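Long-range contacts in F5/8 type C domain protein (Bacteroides ovatus, PDB 4ZRX), which probably removes alpha-linked L-fucose from glycans as a putative alpha-L-fucosidase, and carries an F5/8 type C domain that may bind sugars: residues W80-K85 and D135-K140; V243-I248 and E279-P284; L388-E393 and K426-F431. All coordinates share one frame; numbering follows the deposited sequence.

Interaction 1: residues W80-K85 and D135-K140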
loop_
_atom_site.group_PDB
_atom_site.type_symbol
_atom_site.label_atom_id
_atom_site.label_comp_id
_atom_site.label_asym_id
_atom_site.label_seq_id
_atom_site.Cartn_x
_atom_site.Cartn_y
_atom_site.Cartn_z
ATOM N N TRP A 80 -6.033 -10.182 17.674
ATOM C CA TRP A 80 -5.725 -9.150 16.700
ATOM C C TRP A 80 -4.525 -8.285 17.152
ATOM O O TRP A 80 -3.580 -8.068 16.409
ATOM C CB TRP A 80 -6.896 -8.202 16.405
ATOM C CG TRP A 80 -8.210 -8.793 16.098
ATOM C CD1 TRP A 80 -8.504 -10.096 15.879
ATOM C CD2 TRP A 80 -9.434 -8.088 15.990
ATOM N NE1 TRP A 80 -9.855 -10.236 15.623
ATOM C CE2 TRP A 80 -10.438 -9.013 15.725
ATOM C CE3 TRP A 80 -9.787 -6.731 16.089
ATOM C CZ2 TRP A 80 -11.770 -8.658 15.575
ATOM C CZ3 TRP A 80 -11.117 -6.405 15.954
ATOM C CH2 TRP A 80 -12.084 -7.363 15.691
ATOM N N VAL A 81 -4.635 -7.711 18.346
ATOM C CA VAL A 81 -3.676 -6.729 18.775
ATOM C C VAL A 81 -2.348 -7.377 19.083
ATOM O O VAL A 81 -1.289 -6.805 18.762
ATOM C CB VAL A 81 -4.180 -5.886 19.947
ATOM C CG1 VAL A 81 -3.111 -4.939 20.399
ATOM C CG2 VAL A 81 -5.438 -5.098 19.565
ATOM N N ARG A 82 -2.351 -8.565 19.665
ATOM C CA ARG A 82 -1.079 -9.259 19.941
ATOM C C ARG A 82 -0.328 -9.521 18.607
ATOM O O ARG A 82 0.881 -9.284 18.473
ATOM C CB ARG A 82 -1.307 -10.586 20.653
ATOM C CG ARG A 82 -0.011 -11.370 21.001
ATOM C CD ARG A 82 -0.275 -12.719 21.737
ATOM N NE ARG A 82 -1.139 -13.630 20.996
ATOM C CZ ARG A 82 -2.438 -13.863 21.238
ATOM N NH1 ARG A 82 -3.132 -13.240 22.198
ATOM N NH2 ARG A 82 -3.086 -14.726 20.462
ATOM N N THR A 83 -1.075 -10.020 17.627
ATOM C CA THR A 83 -0.527 -10.303 16.317
ATOM C C THR A 83 0.093 -9.030 15.720
ATOM O O THR A 83 1.242 -9.045 15.256
ATOM C CB THR A 83 -1.597 -10.814 15.408
ATOM O OG1 THR A 83 -2.051 -12.085 15.891
ATOM C CG2 THR A 83 -1.092 -10.993 13.974
ATOM N N LEU A 84 -0.659 -7.942 15.780
ATOM C CA LEU A 84 -0.234 -6.702 15.141
ATOM C C LEU A 84 0.907 -5.999 15.906
ATOM O O LEU A 84 1.802 -5.403 15.305
ATOM C CB LEU A 84 -1.450 -5.777 14.978
ATOM C CG LEU A 84 -2.468 -6.409 13.979
ATOM C CD1 LEU A 84 -3.757 -5.622 13.996
ATOM C CD2 LEU A 84 -1.904 -6.475 12.552
ATOM N N LYS A 85 0.903 -6.124 17.240
ATOM C CA LYS A 85 2.020 -5.615 18.046
ATOM C C LYS A 85 3.288 -6.339 17.704
ATOM O O LYS A 85 4.318 -5.691 17.396
ATOM C CB LYS A 85 1.694 -5.773 19.513
ATOM C CG LYS A 85 2.697 -5.205 20.461
ATOM C CD LYS A 85 2.466 -3.718 20.695
ATOM C CE LYS A 85 3.460 -3.209 21.807
ATOM N NZ LYS A 85 3.222 -1.729 21.889
ATOM N N ASP A 135 -5.327 -1.571 25.430
ATOM C CA ASP A 135 -4.896 -1.315 26.824
ATOM C C ASP A 135 -3.867 -2.334 27.296
ATOM O O ASP A 135 -2.831 -1.952 27.872
ATOM C CB ASP A 135 -6.063 -1.342 27.800
ATOM C CG ASP A 135 -7.035 -0.160 27.647
ATOM O OD1 ASP A 135 -6.746 0.826 26.901
ATOM O OD2 ASP A 135 -8.119 -0.247 28.317
ATOM N N LYS A 136 -4.083 -3.605 26.997
ATOM C CA LYS A 136 -3.205 -4.673 27.445
ATOM C C LYS A 136 -1.821 -4.593 26.805
ATOM O O LYS A 136 -0.806 -4.748 27.498
ATOM C CB LYS A 136 -3.827 -6.058 27.150
ATOM C CG LYS A 136 -2.937 -7.247 27.448
ATOM C CD LYS A 136 -3.709 -8.492 27.290
ATOM C CE LYS A 136 -2.839 -9.751 27.171
ATOM N NZ LYS A 136 -2.795 -10.429 28.416
ATOM N N TYR A 137 -1.795 -4.337 25.509
ATOM C CA TYR A 137 -0.526 -4.321 24.729
ATOM C C TYR A 137 0.072 -2.966 24.486
ATOM O O TYR A 137 1.064 -2.852 23.738
ATOM C CB TYR A 137 -0.750 -5.054 23.399
ATOM C CG TYR A 137 -0.950 -6.527 23.574
ATOM C CD1 TYR A 137 0.143 -7.373 23.755
ATOM C CD2 TYR A 137 -2.226 -7.096 23.578
ATOM C CE1 TYR A 137 -0.025 -8.721 23.978
ATOM C CE2 TYR A 137 -2.399 -8.436 23.775
ATOM C CZ TYR A 137 -1.270 -9.251 23.977
ATOM O OH TYR A 137 -1.436 -10.575 24.163
ATOM N N ASP A 138 -0.488 -1.919 25.083
ATOM C CA ASP A 138 -0.013 -0.551 24.930
ATOM C C ASP A 138 0.082 -0.186 23.453
ATOM O O ASP A 138 1.141 0.228 22.948
ATOM C CB ASP A 138 1.350 -0.333 25.658
ATOM C CG ASP A 138 1.789 1.133 25.649
ATOM O OD1 ASP A 138 0.932 2.021 25.550
ATOM O OD2 ASP A 138 3.003 1.457 25.775
HETATM N N MSE A 139 -1.035 -0.403 22.749
HETATM C CA MSE A 139 -1.143 -0.148 21.336
HETATM C C MSE A 139 -2.011 1.065 21.128
HETATM O O MSE A 139 -3.111 1.161 21.690
HETATM C CB MSE A 139 -1.730 -1.378 20.622
HETATM C CG MSE A 139 -2.202 -1.152 19.177
HETATM SE SE MSE A 139 -0.615 -1.117 18.015
HETATM C CE MSE A 139 -0.337 -2.968 17.698
ATOM N N LYS A 140 -1.600 1.966 20.237
ATOM C CA LYS A 140 -2.397 3.149 19.939
ATOM C C LYS A 140 -3.630 2.728 19.111
ATOM O O LYS A 140 -3.622 1.685 18.453
ATOM C CB LYS A 140 -1.616 4.217 19.206
ATOM C CG LYS A 140 -0.539 4.889 20.067
ATOM C CD LYS A 140 0.184 5.885 19.115
ATOM C CE LYS A 140 1.610 5.959 19.401
ATOM N NZ LYS A 140 1.844 6.599 20.657
#
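Tyr137 packs on Val81 and Arg82 where two successive outer helices of the TIM barrel, 77-86 and 126-137, come together. The CB of Tyr137 rests 3.8 Å from CG1 of Val81. The CA of Arg82 sits over the centre of one ring face, 4.0 Å above its plane, and CG of Lys136 lies toward the rim on the opposite face. At the phenol end, Arg82 CD is 3.4 Å from Tyr137 OH. That oxygen also lies at the edge of the guanidinium, in its plane, with the two flat groups turned 60° apart. Asp138 then leaves the helix with positive phi, in a Schellman motif. The carbonyls of Tyr137 and Asp138 both reach the amine of Lys85. NZ of Lys85 donates to Asp138 O at 3.0 Å, from 59° above the carbonyl plane. A second, weak bond runs from Lys85 NZ to Tyr137 O at 3.1 Å. Met139 is a selenomethionine and follows the turn into the interior. Its CB touches CG1 of Val81 at 3.8 Å. The chain bends at chi2 and again at chi3 (84°), which carries the methyl back to helix 77-86. There Met139 CE packs 3.4 Å from the backbone N of Lys85.

Interaction 2: residues V243-I248 and E279-P284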
loop_
_atom_site.group_PDB
_atom_site.type_symbol
_atom_site.label_atom_id
_atom_site.label_comp_id
_atom_site.label_asym_id
_atom_site.label_seq_id
_atom_site.Cartn_x
_atom_site.Cartn_y
_atom_site.Cartn_z
ATOM N N VAL A 243 0.430 22.164 -2.122
ATOM C CA VAL A 243 -0.596 23.093 -2.612
ATOM C C VAL A 243 -2.003 22.477 -2.576
ATOM O O VAL A 243 -3.008 23.180 -2.818
ATOM C CB VAL A 243 -0.273 23.550 -4.030
ATOM C CG1 VAL A 243 1.060 24.193 -4.089
ATOM C CG2 VAL A 243 -0.347 22.402 -5.047
ATOM N N LEU A 244 -2.106 21.149 -2.386
ATOM C CA LEU A 244 -3.416 20.497 -2.371
ATOM C C LEU A 244 -4.233 20.951 -1.171
ATOM O O LEU A 244 -3.801 20.780 -0.056
ATOM C CB LEU A 244 -3.289 18.971 -2.409
ATOM C CG LEU A 244 -4.605 18.192 -2.599
ATOM C CD1 LEU A 244 -5.217 18.345 -3.952
ATOM C CD2 LEU A 244 -4.353 16.674 -2.246
ATOM N N THR A 245 -5.435 21.474 -1.420
ATOM C CA THR A 245 -6.257 22.043 -0.387
ATOM C C THR A 245 -7.060 20.879 0.208
ATOM O O THR A 245 -7.778 20.172 -0.524
ATOM C CB THR A 245 -7.209 23.130 -0.927
ATOM O OG1 THR A 245 -6.465 24.182 -1.528
ATOM C CG2 THR A 245 -8.054 23.672 0.225
ATOM N N PRO A 246 -6.996 20.700 1.530
ATOM C CA PRO A 246 -7.855 19.714 2.182
ATOM C C PRO A 246 -9.293 19.806 1.755
ATOM O O PRO A 246 -9.863 20.915 1.700
ATOM C CB PRO A 246 -7.674 20.010 3.675
ATOM C CG PRO A 246 -6.271 20.429 3.744
ATOM C CD PRO A 246 -6.040 21.273 2.493
ATOM N N GLY A 247 -9.879 18.649 1.455
ATOM C CA GLY A 247 -11.223 18.575 0.893
ATOM C C GLY A 247 -12.318 19.118 1.799
ATOM O O GLY A 247 -13.415 19.445 1.341
ATOM N N ILE A 248 -12.035 19.206 3.094
ATOM C CA ILE A 248 -13.011 19.683 4.044
ATOM C C ILE A 248 -13.243 21.198 3.982
ATOM O O ILE A 248 -14.167 21.679 4.631
ATOM C CB ILE A 248 -12.671 19.294 5.475
ATOM C CG1 ILE A 248 -11.271 19.792 5.878
ATOM C CG2 ILE A 248 -12.851 17.773 5.640
ATOM C CD1 ILE A 248 -11.115 19.884 7.327
ATOM N N GLU A 279 -1.533 29.667 -1.073
ATOM C CA GLU A 279 -1.358 29.169 0.266
ATOM C C GLU A 279 -0.777 27.770 0.199
ATOM O O GLU A 279 -0.704 27.186 -0.868
ATOM C CB GLU A 279 -2.664 29.196 1.045
ATOM C CG GLU A 279 -3.841 28.485 0.395
ATOM C CD GLU A 279 -5.137 28.649 1.149
ATOM O OE1 GLU A 279 -5.142 28.882 2.395
ATOM O OE2 GLU A 279 -6.191 28.461 0.509
ATOM N N LEU A 280 -0.313 27.288 1.345
ATOM C CA LEU A 280 0.365 26.024 1.407
ATOM C C LEU A 280 0.030 25.353 2.713
ATOM O O LEU A 280 -0.178 26.006 3.741
ATOM C CB LEU A 280 1.875 26.179 1.186
ATOM C CG LEU A 280 2.663 24.949 0.682
ATOM C CD1 LEU A 280 2.386 24.744 -0.801
ATOM C CD2 LEU A 280 4.189 25.190 0.872
ATOM N N PHE A 281 -0.045 24.023 2.646
ATOM C CA PHE A 281 -0.534 23.233 3.753
ATOM C C PHE A 281 0.474 22.176 4.147
ATOM O O PHE A 281 1.006 21.516 3.262
ATOM C CB PHE A 281 -1.873 22.544 3.401
ATOM C CG PHE A 281 -2.911 23.459 2.862
ATOM C CD1 PHE A 281 -3.754 24.153 3.697
ATOM C CD2 PHE A 281 -3.042 23.640 1.502
ATOM C CE1 PHE A 281 -4.697 25.036 3.166
ATOM C CE2 PHE A 281 -3.959 24.506 0.977
ATOM C CZ PHE A 281 -4.782 25.202 1.814
ATOM N N TRP A 282 0.683 21.949 5.464
ATOM C CA TRP A 282 1.395 20.733 5.891
ATOM C C TRP A 282 0.312 19.655 5.950
ATOM O O TRP A 282 -0.616 19.653 6.811
ATOM C CB TRP A 282 2.128 20.866 7.239
ATOM C CG TRP A 282 2.985 19.637 7.439
ATOM C CD1 TRP A 282 2.614 18.475 7.985
ATOM C CD2 TRP A 282 4.329 19.442 6.971
ATOM N NE1 TRP A 282 3.591 17.542 7.860
ATOM C CE2 TRP A 282 4.683 18.119 7.283
ATOM C CE3 TRP A 282 5.263 20.255 6.335
ATOM C CZ2 TRP A 282 5.951 17.596 7.012
ATOM C CZ3 TRP A 282 6.535 19.724 6.048
ATOM C CH2 TRP A 282 6.855 18.399 6.408
ATOM N N TYR A 283 0.378 18.722 5.005
ATOM C CA TYR A 283 -0.754 17.789 4.770
ATOM C C TYR A 283 -0.110 16.548 4.227
ATOM O O TYR A 283 -0.015 16.366 3.031
ATOM C CB TYR A 283 -1.716 18.460 3.818
ATOM C CG TYR A 283 -3.071 17.816 3.586
ATOM C CD1 TYR A 283 -3.782 17.194 4.632
ATOM C CD2 TYR A 283 -3.698 17.934 2.348
ATOM C CE1 TYR A 283 -5.014 16.609 4.424
ATOM C CE2 TYR A 283 -4.971 17.334 2.135
ATOM C CZ TYR A 283 -5.627 16.717 3.189
ATOM O OH TYR A 283 -6.910 16.200 3.001
ATOM N N PRO A 284 0.357 15.685 5.121
ATOM C CA PRO A 284 1.234 14.614 4.724
ATOM C C PRO A 284 0.523 13.348 4.328
ATOM O O PRO A 284 -0.528 13.053 4.827
ATOM C CB PRO A 284 2.062 14.366 5.987
ATOM C CG PRO A 284 1.104 14.644 7.100
ATOM C CD PRO A 284 0.374 15.863 6.599
HETATM O O HOH W 1 -2.645 25.967 -2.492
HETATM O O HOH W 2 -6.957 26.833 -1.562
HETATM O O HOH W 3 -9.463 15.833 1.435
#
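The rings of Phe281 and Tyr283 both pack on Pro246. CD of Pro246 lies over the centre of one Phe281 face, 3.8 Å from the ring centroid and 8° off the normal. CG of Pro246 lies over the Tyr283 ring in the same manner, 3.7 Å from its centroid and 11° off the normal. Both are CH-pi contacts, and one proline ring serves two aromatic faces. At the edge of Phe281, near its plane, comes Val243 O. Leu244 O comes obliquely, 3.3 Å from Phe281 CD2. The OG1 of Thr245 approaches the same ring obliquely, 3.6 Å from Phe281 CE2. The CG of Tyr283 is anti to its backbone N (chi1 -170°), which places that atom 4.1 Å from Pro246 CG. At the start of both segments, CG1 of Val243 meets CD1 of Leu280 at 3.6 Å.

The polar groups are linked through three waters. One donates to both Val243 O and Glu279 O. Another donates to Thr245 OG1 and, at 2.7 Å, to Glu279 OE2. Glu279 is also held by His11 and by a salt bridge to Arg251. The third water accepts from Gly247 N at 2.8 Å and is bonded to Tyr283 OH. An alanine in place of Tyr283 would probably open a gap against Pro246 CG and leave the water at Gly247 N without its phenol partner.

The contact fixes the loop that follows strand 241-242 against strand 279-290 of the barrel sheet. That strand runs between 11-13 and 241-242 here: Leu280 bonds through its backbone to Val12, and Phe281 to Thr242. The ring of Phe281 also meets that of His11. Helix 252-259 covers Val243 and Thr245, and helix 271-274 packs on Val243 and Leu280.

Interaction 3: residues L388-E393 and K426-F431. With EDO (1,2-ethanediol), chain F.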
loop_
_atom_site.group_PDB
_atom_site.type_symbol
_atom_site.label_atom_id
_atom_site.label_comp_id
_atom_site.label_asym_id
_atom_site.label_seq_id
_atom_site.Cartn_x
_atom_site.Cartn_y
_atom_site.Cartn_z
ATOM N N LEU A 388 21.093 -0.405 0.466
ATOM C CA LEU A 388 19.996 0.375 0.966
ATOM C C LEU A 388 20.544 1.525 1.758
ATOM O O LEU A 388 21.352 1.332 2.670
ATOM C CB LEU A 388 19.040 -0.485 1.839
ATOM C CG LEU A 388 17.954 0.151 2.664
ATOM C CD1 LEU A 388 17.040 0.898 1.832
ATOM C CD2 LEU A 388 17.238 -0.930 3.500
ATOM N N VAL A 389 20.109 2.704 1.394
ATOM C CA VAL A 389 20.439 3.947 2.132
ATOM C C VAL A 389 19.151 4.608 2.540
ATOM O O VAL A 389 18.190 4.671 1.753
ATOM C CB VAL A 389 21.341 4.847 1.306
ATOM C CG1 VAL A 389 21.544 6.242 1.913
ATOM C CG2 VAL A 389 22.651 4.185 1.102
HETATM N N MSE A 390 19.165 5.137 3.752
HETATM C CA MSE A 390 18.054 5.860 4.333
HETATM C C MSE A 390 18.503 7.269 4.714
HETATM O O MSE A 390 19.590 7.440 5.310
HETATM C CB MSE A 390 17.543 5.093 5.565
HETATM C CG MSE A 390 16.326 5.717 6.168
HETATM SE SE MSE A 390 16.768 6.600 7.742
HETATM C CE MSE A 390 16.778 5.237 8.940
ATOM N N LEU A 391 17.688 8.253 4.382
ATOM C CA LEU A 391 17.938 9.635 4.684
ATOM C C LEU A 391 16.737 10.241 5.407
ATOM O O LEU A 391 15.576 9.862 5.093
ATOM C CB LEU A 391 18.198 10.415 3.405
ATOM C CG LEU A 391 19.196 9.724 2.468
ATOM C CD1 LEU A 391 19.072 10.333 1.151
ATOM C CD2 LEU A 391 20.586 9.903 2.979
ATOM N N GLN A 392 17.019 11.207 6.316
ATOM C CA GLN A 392 15.949 11.999 6.920
ATOM C C GLN A 392 16.311 13.469 6.967
ATOM O O GLN A 392 17.488 13.789 7.246
ATOM C CB GLN A 392 15.658 11.537 8.350
ATOM C CG GLN A 392 15.331 10.078 8.450
ATOM C CD GLN A 392 14.861 9.653 9.849
ATOM O OE1 GLN A 392 15.674 9.247 10.689
ATOM N NE2 GLN A 392 13.575 9.773 10.113
ATOM N N GLU A 393 15.306 14.330 6.821
ATOM C CA GLU A 393 15.427 15.753 7.077
ATOM C C GLU A 393 14.809 16.084 8.412
ATOM O O GLU A 393 13.859 15.442 8.864
ATOM C CB GLU A 393 14.644 16.594 6.029
ATOM C CG GLU A 393 15.254 16.787 4.763
ATOM C CD GLU A 393 14.354 17.579 3.807
ATOM O OE1 GLU A 393 14.461 18.804 3.819
ATOM O OE2 GLU A 393 13.602 16.994 3.018
ATOM N N LYS A 426 11.474 10.694 5.744
ATOM C CA LYS A 426 12.287 9.511 5.478
ATOM C C LYS A 426 12.211 9.187 4.015
ATOM O O LYS A 426 11.137 9.134 3.449
ATOM C CB LYS A 426 11.834 8.353 6.309
ATOM C CG LYS A 426 12.669 7.114 6.236
ATOM C CD LYS A 426 12.343 6.110 7.320
ATOM C CE LYS A 426 12.887 6.573 8.620
ATOM N NZ LYS A 426 12.772 5.553 9.736
ATOM N N ARG A 427 13.374 8.906 3.425
ATOM C CA ARG A 427 13.485 8.471 2.047
ATOM C C ARG A 427 14.523 7.354 2.009
ATOM O O ARG A 427 15.620 7.485 2.624
ATOM C CB ARG A 427 13.946 9.605 1.177
ATOM C CG ARG A 427 14.217 9.253 -0.307
ATOM C CD ARG A 427 12.993 8.755 -1.029
ATOM N NE ARG A 427 13.106 8.928 -2.489
ATOM C CZ ARG A 427 13.396 7.976 -3.373
ATOM N NH1 ARG A 427 13.521 6.692 -3.080
ATOM N NH2 ARG A 427 13.443 8.324 -4.650
HETATM N N MSE A 428 14.161 6.256 1.362
HETATM C CA MSE A 428 15.073 5.136 1.209
HETATM C C MSE A 428 15.337 4.860 -0.259
HETATM O O MSE A 428 14.443 4.987 -1.105
HETATM C CB MSE A 428 14.598 3.897 1.919
HETATM C CG MSE A 428 14.508 4.150 3.379
HETATM SE SE MSE A 428 14.165 2.669 4.593
HETATM C CE MSE A 428 12.266 2.651 4.521
ATOM N N LEU A 429 16.580 4.498 -0.529
ATOM C CA LEU A 429 17.075 4.189 -1.879
ATOM C C LEU A 429 17.680 2.822 -1.884
ATOM O O LEU A 429 18.496 2.493 -1.005
ATOM C CB LEU A 429 18.146 5.194 -2.276
ATOM C CG LEU A 429 17.686 6.602 -2.588
ATOM C CD1 LEU A 429 18.932 7.471 -2.713
ATOM C CD2 LEU A 429 16.818 6.595 -3.855
ATOM N N ARG A 430 17.287 2.002 -2.844
ATOM C CA ARG A 430 17.817 0.702 -3.025
ATOM C C ARG A 430 18.643 0.655 -4.322
ATOM O O ARG A 430 18.323 1.310 -5.328
ATOM C CB ARG A 430 16.707 -0.348 -3.041
ATOM C CG ARG A 430 16.077 -0.538 -1.669
ATOM C CD ARG A 430 15.128 -1.701 -1.589
ATOM N NE ARG A 430 13.925 -1.507 -2.404
ATOM C CZ ARG A 430 13.010 -2.459 -2.622
ATOM N NH1 ARG A 430 13.184 -3.701 -2.155
ATOM N NH2 ARG A 430 11.920 -2.197 -3.313
ATOM N N PHE A 431 19.644 -0.210 -4.335
ATOM C CA PHE A 431 20.573 -0.279 -5.461
ATOM C C PHE A 431 21.336 -1.580 -5.405
ATOM O O PHE A 431 21.333 -2.244 -4.386
ATOM C CB PHE A 431 21.565 0.901 -5.434
ATOM C CG PHE A 431 22.195 1.139 -4.104
ATOM C CD1 PHE A 431 23.355 0.535 -3.763
ATOM C CD2 PHE A 431 21.603 2.026 -3.200
ATOM C CE1 PHE A 431 23.932 0.771 -2.527
ATOM C CE2 PHE A 431 22.196 2.265 -1.943
ATOM C CZ PHE A 431 23.329 1.611 -1.602
HETATM C C1 EDO F . 12.443 1.855 10.256
HETATM O O1 EDO F . 11.897 2.840 11.165
HETATM C C2 EDO F . 12.703 2.357 8.818
HETATM O O2 EDO F . 13.961 3.050 8.789
HETATM O O HOH W 4 14.231 6.518 11.958
#
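Lys426 crosses Met390 and runs beside Gln392 at one end of an antiparallel strand pair in the beta-sandwich that follows the barrel. Strand 427-431 is the outermost strand of its sheet within the chain, and it runs at 163° to strand 388-393. Val389 with Leu429 and Leu391 with Arg427 are hydrogen-bonded pairs, each closed by two backbone bonds. Val389, Leu391, Arg427 and Leu429 lie on one face, where the last three touch Phe404 of the other sheet. Val389 CG2 meets the edge of the Phe431 ring, 3.6 Å from Phe431 CE2. Leu388, Met390, Met428 and Arg430 share the other face, where Leu388 and Met428 touch helix 308-316 of the barrel. Arg430 adds a salt bridge to Asp313 there.

From CB, Lys426 places CG anti to the backbone N (chi1 -174°). CG lies 3.9 Å from Met390 CG in one of two conformers of that selenomethionine. CD comes 3.8 Å from O2 of an ethanediol, probably from the crystallisation liquor. The chain bends at chi3 and sets CE 3.6 Å from NE2 of Gln392. Gln392 itself is held by Gln454 and Tyr425. At the tip, NZ forms a salt bridge with Glu43, which also binds the ethanediol. NZ bonds weakly to the ethanediol O2. NZ of Lys426 also donates, at 2.8 Å, to a water weakly bonded to Gln392 OE1.

From the N terminus, the three contacts close one after another; none nests in or crosses another. Interaction 1 closes a loop of 49 residues that holds strand 91-97, and joins two outer helices of the barrel. Interaction 2 closes a shorter loop of 30 residues, with helices 252-259 and 271-274 inside it, and ties a loop to a strand later in the same domain. Interaction 3 lies in the beta-sandwich and encloses strands 401-410 and 413-420 of its second sheet. The centres of interactions 1 and 2 are 32 Å apart. Interactions 2 and 3 approach to about 8 Å between nearest atoms, without touching.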